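Long-range contact in uncharacterized protein (Corynebacterium glutamicum, PDB 2NSF), which probably catalyses the mycothiol-dependent, zinc-assisted isomerisation of maleylpyruvate to fumarylpyruvate: residues L35-L49 with S162-A176. Residues are numbered along the deposited sequence; the frame is centred on the assembly and turned at random.
Sequences LARLGTSHYSRQLSL and SREVWIHAVDLGAVA. With ZN (zinc ion), chain E; SO4 (sulfate ion), chain B.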
# COMPACT_ATOMS: atom_id res chain seq x y z
N LEU A 35 -12.09 0.37 -6.72
CA LEU A 35 -10.71 0.82 -6.74
C LEU A 35 -9.75 -0.28 -6.32
O LEU A 35 -8.66 -0.40 -6.87
CB LEU A 35 -10.53 2.05 -5.84
CG LEU A 35 -10.93 3.39 -6.47
CD1 LEU A 35 -10.91 4.48 -5.42
CD2 LEU A 35 -9.98 3.74 -7.62
N ALA A 36 -10.15 -1.09 -5.35
CA ALA A 36 -9.30 -2.19 -4.90
C ALA A 36 -9.21 -3.24 -5.99
O ALA A 36 -8.13 -3.80 -6.24
CB ALA A 36 -9.87 -2.81 -3.62
N ARG A 37 -10.33 -3.52 -6.65
CA ARG A 37 -10.36 -4.49 -7.73
C ARG A 37 -9.55 -3.99 -8.92
O ARG A 37 -8.81 -4.75 -9.54
CB ARG A 37 -11.81 -4.77 -8.15
CG ARG A 37 -12.59 -5.58 -7.13
CD ARG A 37 -14.06 -5.67 -7.48
NE ARG A 37 -14.75 -6.63 -6.63
CZ ARG A 37 -16.07 -6.74 -6.55
NH1 ARG A 37 -16.85 -5.93 -7.25
NH2 ARG A 37 -16.61 -7.66 -5.75
N LEU A 38 -9.69 -2.70 -9.24
CA LEU A 38 -8.94 -2.12 -10.35
C LEU A 38 -7.44 -2.19 -10.08
O LEU A 38 -6.65 -2.51 -10.98
CB LEU A 38 -9.35 -0.66 -10.56
CG LEU A 38 -10.68 -0.44 -11.28
CD1 LEU A 38 -11.06 1.03 -11.22
CD2 LEU A 38 -10.55 -0.91 -12.73
N GLY A 39 -7.05 -1.89 -8.85
CA GLY A 39 -5.65 -1.94 -8.48
C GLY A 39 -5.10 -3.35 -8.56
O GLY A 39 -3.95 -3.56 -8.94
N THR A 40 -5.92 -4.32 -8.19
CA THR A 40 -5.50 -5.71 -8.22
C THR A 40 -5.30 -6.15 -9.66
O THR A 40 -4.32 -6.82 -9.98
CB THR A 40 -6.54 -6.63 -7.54
OG1 THR A 40 -6.74 -6.20 -6.18
CG2 THR A 40 -6.05 -8.07 -7.53
N SER A 41 -6.21 -5.76 -10.55
CA SER A 41 -6.07 -6.13 -11.96
C SER A 41 -4.84 -5.47 -12.55
O SER A 41 -4.15 -6.05 -13.39
CB SER A 41 -7.32 -5.72 -12.75
OG SER A 41 -8.46 -6.43 -12.33
N HIS A 42 -4.56 -4.24 -12.11
CA HIS A 42 -3.40 -3.48 -12.56
C HIS A 42 -2.13 -4.20 -12.11
O HIS A 42 -1.19 -4.40 -12.89
CB HIS A 42 -3.46 -2.07 -11.95
CG HIS A 42 -2.25 -1.23 -12.22
ND1 HIS A 42 -1.86 -0.85 -13.48
CD2 HIS A 42 -1.37 -0.65 -11.37
CE1 HIS A 42 -0.79 -0.08 -13.40
NE2 HIS A 42 -0.47 0.06 -12.13
N TYR A 43 -2.10 -4.62 -10.85
CA TYR A 43 -0.97 -5.35 -10.31
C TYR A 43 -0.80 -6.67 -11.08
O TYR A 43 0.31 -7.03 -11.48
CB TYR A 43 -1.20 -5.65 -8.82
CG TYR A 43 -0.16 -6.58 -8.22
CD1 TYR A 43 1.05 -6.09 -7.72
CD2 TYR A 43 -0.39 -7.95 -8.17
CE1 TYR A 43 2.01 -6.95 -7.20
CE2 TYR A 43 0.57 -8.82 -7.65
CZ TYR A 43 1.76 -8.32 -7.16
OH TYR A 43 2.71 -9.17 -6.65
N SER A 44 -1.90 -7.39 -11.29
CA SER A 44 -1.84 -8.67 -12.00
C SER A 44 -1.32 -8.53 -13.42
O SER A 44 -0.63 -9.42 -13.92
CB SER A 44 -3.22 -9.34 -11.99
OG SER A 44 -3.59 -9.70 -10.67
N ARG A 45 -1.63 -7.42 -14.09
CA ARG A 45 -1.12 -7.21 -15.44
C ARG A 45 0.41 -7.09 -15.39
O ARG A 45 1.10 -7.58 -16.29
CB ARG A 45 -1.72 -5.95 -16.07
CG ARG A 45 -3.11 -6.15 -16.65
CD ARG A 45 -3.53 -4.96 -17.51
NE ARG A 45 -3.77 -3.76 -16.73
CZ ARG A 45 -4.90 -3.49 -16.10
NH1 ARG A 45 -5.92 -4.33 -16.17
NH2 ARG A 45 -5.03 -2.36 -15.41
N GLN A 46 0.93 -6.46 -14.35
CA GLN A 46 2.37 -6.30 -14.21
C GLN A 46 3.03 -7.64 -13.92
O GLN A 46 4.12 -7.92 -14.42
CB GLN A 46 2.70 -5.30 -13.11
CG GLN A 46 2.07 -3.93 -13.32
CD GLN A 46 2.37 -3.37 -14.70
OE1 GLN A 46 1.45 -3.04 -15.46
NE2 GLN A 46 3.64 -3.26 -15.04
N LEU A 47 2.38 -8.46 -13.10
CA LEU A 47 2.92 -9.77 -12.75
C LEU A 47 2.96 -10.63 -14.01
O LEU A 47 3.90 -11.40 -14.23
CB LEU A 47 2.05 -10.44 -11.69
CG LEU A 47 2.47 -11.85 -11.24
CD1 LEU A 47 3.92 -11.84 -10.75
CD2 LEU A 47 1.53 -12.33 -10.15
N SER A 48 1.94 -10.49 -14.84
CA SER A 48 1.86 -11.26 -16.09
C SER A 48 3.01 -10.89 -17.02
O SER A 48 3.50 -11.73 -17.78
CB SER A 48 0.52 -11.00 -16.78
OG SER A 48 0.39 -11.78 -17.95
N LEU A 49 3.45 -9.63 -16.96
CA LEU A 49 4.55 -9.19 -17.81
C LEU A 49 5.89 -9.75 -17.37
O LEU A 49 6.78 -9.96 -18.19
CB LEU A 49 4.62 -7.66 -17.84
CG LEU A 49 3.51 -6.94 -18.61
CD1 LEU A 49 3.69 -5.44 -18.48
CD2 LEU A 49 3.53 -7.36 -20.08
N SER A 162 -5.82 -1.63 -1.34
CA SER A 162 -5.53 -0.69 -2.42
C SER A 162 -4.10 -0.16 -2.33
O SER A 162 -3.41 -0.06 -3.34
CB SER A 162 -6.52 0.48 -2.40
OG SER A 162 -7.83 0.05 -2.75
N ARG A 163 -3.65 0.19 -1.12
CA ARG A 163 -2.28 0.69 -0.96
C ARG A 163 -1.29 -0.35 -1.49
O ARG A 163 -0.33 -0.03 -2.18
CB ARG A 163 -1.93 0.95 0.51
CG ARG A 163 -2.71 2.05 1.18
CD ARG A 163 -2.15 2.29 2.59
NE ARG A 163 -2.04 1.05 3.35
CZ ARG A 163 -2.15 0.97 4.67
NH1 ARG A 163 -2.38 2.07 5.38
NH2 ARG A 163 -2.06 -0.21 5.28
N GLU A 164 -1.54 -1.60 -1.13
CA GLU A 164 -0.67 -2.69 -1.53
C GLU A 164 -0.61 -2.92 -3.03
O GLU A 164 0.47 -2.91 -3.62
CB GLU A 164 -1.11 -4.00 -0.86
CG GLU A 164 -1.04 -4.00 0.66
CD GLU A 164 0.37 -3.84 1.19
OE1 GLU A 164 1.31 -4.44 0.62
OE2 GLU A 164 0.54 -3.14 2.21
N VAL A 165 -1.76 -3.15 -3.65
CA VAL A 165 -1.77 -3.44 -5.08
C VAL A 165 -1.34 -2.29 -5.99
O VAL A 165 -0.63 -2.52 -6.97
CB VAL A 165 -3.14 -3.99 -5.54
CG1 VAL A 165 -3.37 -5.37 -4.93
CG2 VAL A 165 -4.26 -3.05 -5.14
N TRP A 166 -1.76 -1.07 -5.69
CA TRP A 166 -1.38 0.05 -6.54
C TRP A 166 0.09 0.40 -6.43
O TRP A 166 0.72 0.78 -7.42
CB TRP A 166 -2.24 1.29 -6.24
CG TRP A 166 -3.62 1.20 -6.80
CD1 TRP A 166 -4.78 0.98 -6.11
CD2 TRP A 166 -4.00 1.34 -8.18
NE1 TRP A 166 -5.85 0.97 -6.97
CE2 TRP A 166 -5.40 1.19 -8.25
CE3 TRP A 166 -3.29 1.57 -9.36
CZ2 TRP A 166 -6.11 1.27 -9.45
CZ3 TRP A 166 -3.99 1.65 -10.57
CH2 TRP A 166 -5.39 1.49 -10.60
N ILE A 167 0.66 0.28 -5.23
CA ILE A 167 2.06 0.60 -5.05
C ILE A 167 2.97 -0.57 -5.41
O ILE A 167 3.97 -0.38 -6.09
CB ILE A 167 2.38 1.05 -3.61
CG1 ILE A 167 1.58 2.32 -3.28
CG2 ILE A 167 3.87 1.31 -3.48
CD1 ILE A 167 1.72 2.78 -1.84
N HIS A 168 2.64 -1.77 -4.96
CA HIS A 168 3.49 -2.91 -5.29
C HIS A 168 3.48 -3.22 -6.78
O HIS A 168 4.36 -3.92 -7.28
CB HIS A 168 3.12 -4.14 -4.46
CG HIS A 168 3.55 -4.02 -3.03
ND1 HIS A 168 4.75 -3.45 -2.66
CD2 HIS A 168 2.94 -4.39 -1.88
CE1 HIS A 168 4.86 -3.47 -1.35
NE2 HIS A 168 3.78 -4.04 -0.85
N ALA A 169 2.50 -2.69 -7.51
CA ALA A 169 2.45 -2.90 -8.95
C ALA A 169 3.70 -2.22 -9.51
O ALA A 169 4.32 -2.70 -10.46
CB ALA A 169 1.20 -2.28 -9.54
N VAL A 170 4.07 -1.09 -8.92
CA VAL A 170 5.26 -0.36 -9.36
C VAL A 170 6.52 -1.11 -8.97
O VAL A 170 7.46 -1.23 -9.76
CB VAL A 170 5.33 1.05 -8.74
CG1 VAL A 170 6.52 1.81 -9.31
CG2 VAL A 170 4.04 1.80 -9.00
N ASP A 171 6.54 -1.64 -7.75
CA ASP A 171 7.69 -2.37 -7.23
C ASP A 171 8.06 -3.61 -8.04
O ASP A 171 9.21 -4.07 -7.97
CB ASP A 171 7.46 -2.77 -5.77
CG ASP A 171 7.28 -1.57 -4.85
OD1 ASP A 171 7.85 -0.50 -5.14
OD2 ASP A 171 6.57 -1.71 -3.83
N LEU A 172 7.11 -4.15 -8.79
CA LEU A 172 7.38 -5.34 -9.60
C LEU A 172 8.45 -5.05 -10.65
O LEU A 172 9.11 -5.96 -11.14
CB LEU A 172 6.10 -5.84 -10.27
CG LEU A 172 5.22 -6.71 -9.39
CD1 LEU A 172 3.92 -7.03 -10.11
CD2 LEU A 172 5.97 -7.99 -9.02
N GLY A 173 8.61 -3.78 -11.01
CA GLY A 173 9.62 -3.43 -11.99
C GLY A 173 9.29 -3.75 -13.43
O GLY A 173 10.19 -4.07 -14.22
N ALA A 174 8.02 -3.67 -13.78
CA ALA A 174 7.59 -3.91 -15.15
C ALA A 174 7.37 -2.53 -15.76
O ALA A 174 8.34 -1.82 -16.00
CB ALA A 174 6.30 -4.72 -15.17
N VAL A 175 6.12 -2.13 -15.98
CA VAL A 175 5.87 -0.81 -16.56
C VAL A 175 4.96 0.10 -15.74
O VAL A 175 4.69 1.23 -16.14
CB VAL A 175 5.26 -0.92 -17.98
CG1 VAL A 175 6.21 -1.67 -18.89
CG2 VAL A 175 3.90 -1.59 -17.93
N ALA A 176 4.48 -0.38 -14.59
CA ALA A 176 3.59 0.42 -13.75
C ALA A 176 4.32 1.62 -13.13
O ALA A 176 5.51 1.55 -12.83
CB ALA A 176 2.97 -0.44 -12.66
ZN ZN E . 3.34 -4.29 1.23
S SO4 B . -1.85 0.55 8.90
O1 SO4 B . -2.29 0.48 10.31
O2 SO4 B . -1.91 -0.79 8.31
O3 SO4 B . -0.47 1.04 8.86
O4 SO4 B . -2.74 1.45 8.15
O HOH W 1 0.90 1.68 -10.20
O HOH W 2 2.79 -3.88 3.31
O HOH W 3 3.40 -1.86 1.25
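With CG anti to its carbonyl carbon (chi1 -76°), W166 lays its indole over G39, while H42, with CG anti to the backbone N (chi1 174°), brings its imidazole against the CE3-CZ3 side of the indole, CZ3 over one imidazole face. These side chains join helices 29-49 and 156-171 of the N-terminal helical bundle, whose segments here run at 22° to each other, axes 7.9 Å apart at closest approach. V165 and W166 both pack as knobs into holes of helix 29-49: V165 sits among A36, G39, T40 and Y43, W166 among L35, L38, G39 and H42. The G39 CA makes a CH-pi contact over the five-membered ring of W166. The H42 imidazole is slid aside from the W166 six-membered ring so the two barely overlap, and a water molecule bridges H42 NE2 and W166 O. Y43 receives L172 CD1 over one ring face, 3.5 Å from CE1, with H168 O at the ring edge. E164 and H168 of helix 156-171 turn their ends away from this interface to bind zinc together with H72; H168 ND1 donates to D171 OD2, an oxygen also salt-bridged to R242. W166 NE1 donates to L35 O at 3.1 Å from above the carbonyl plane, on the face opposite G39 N.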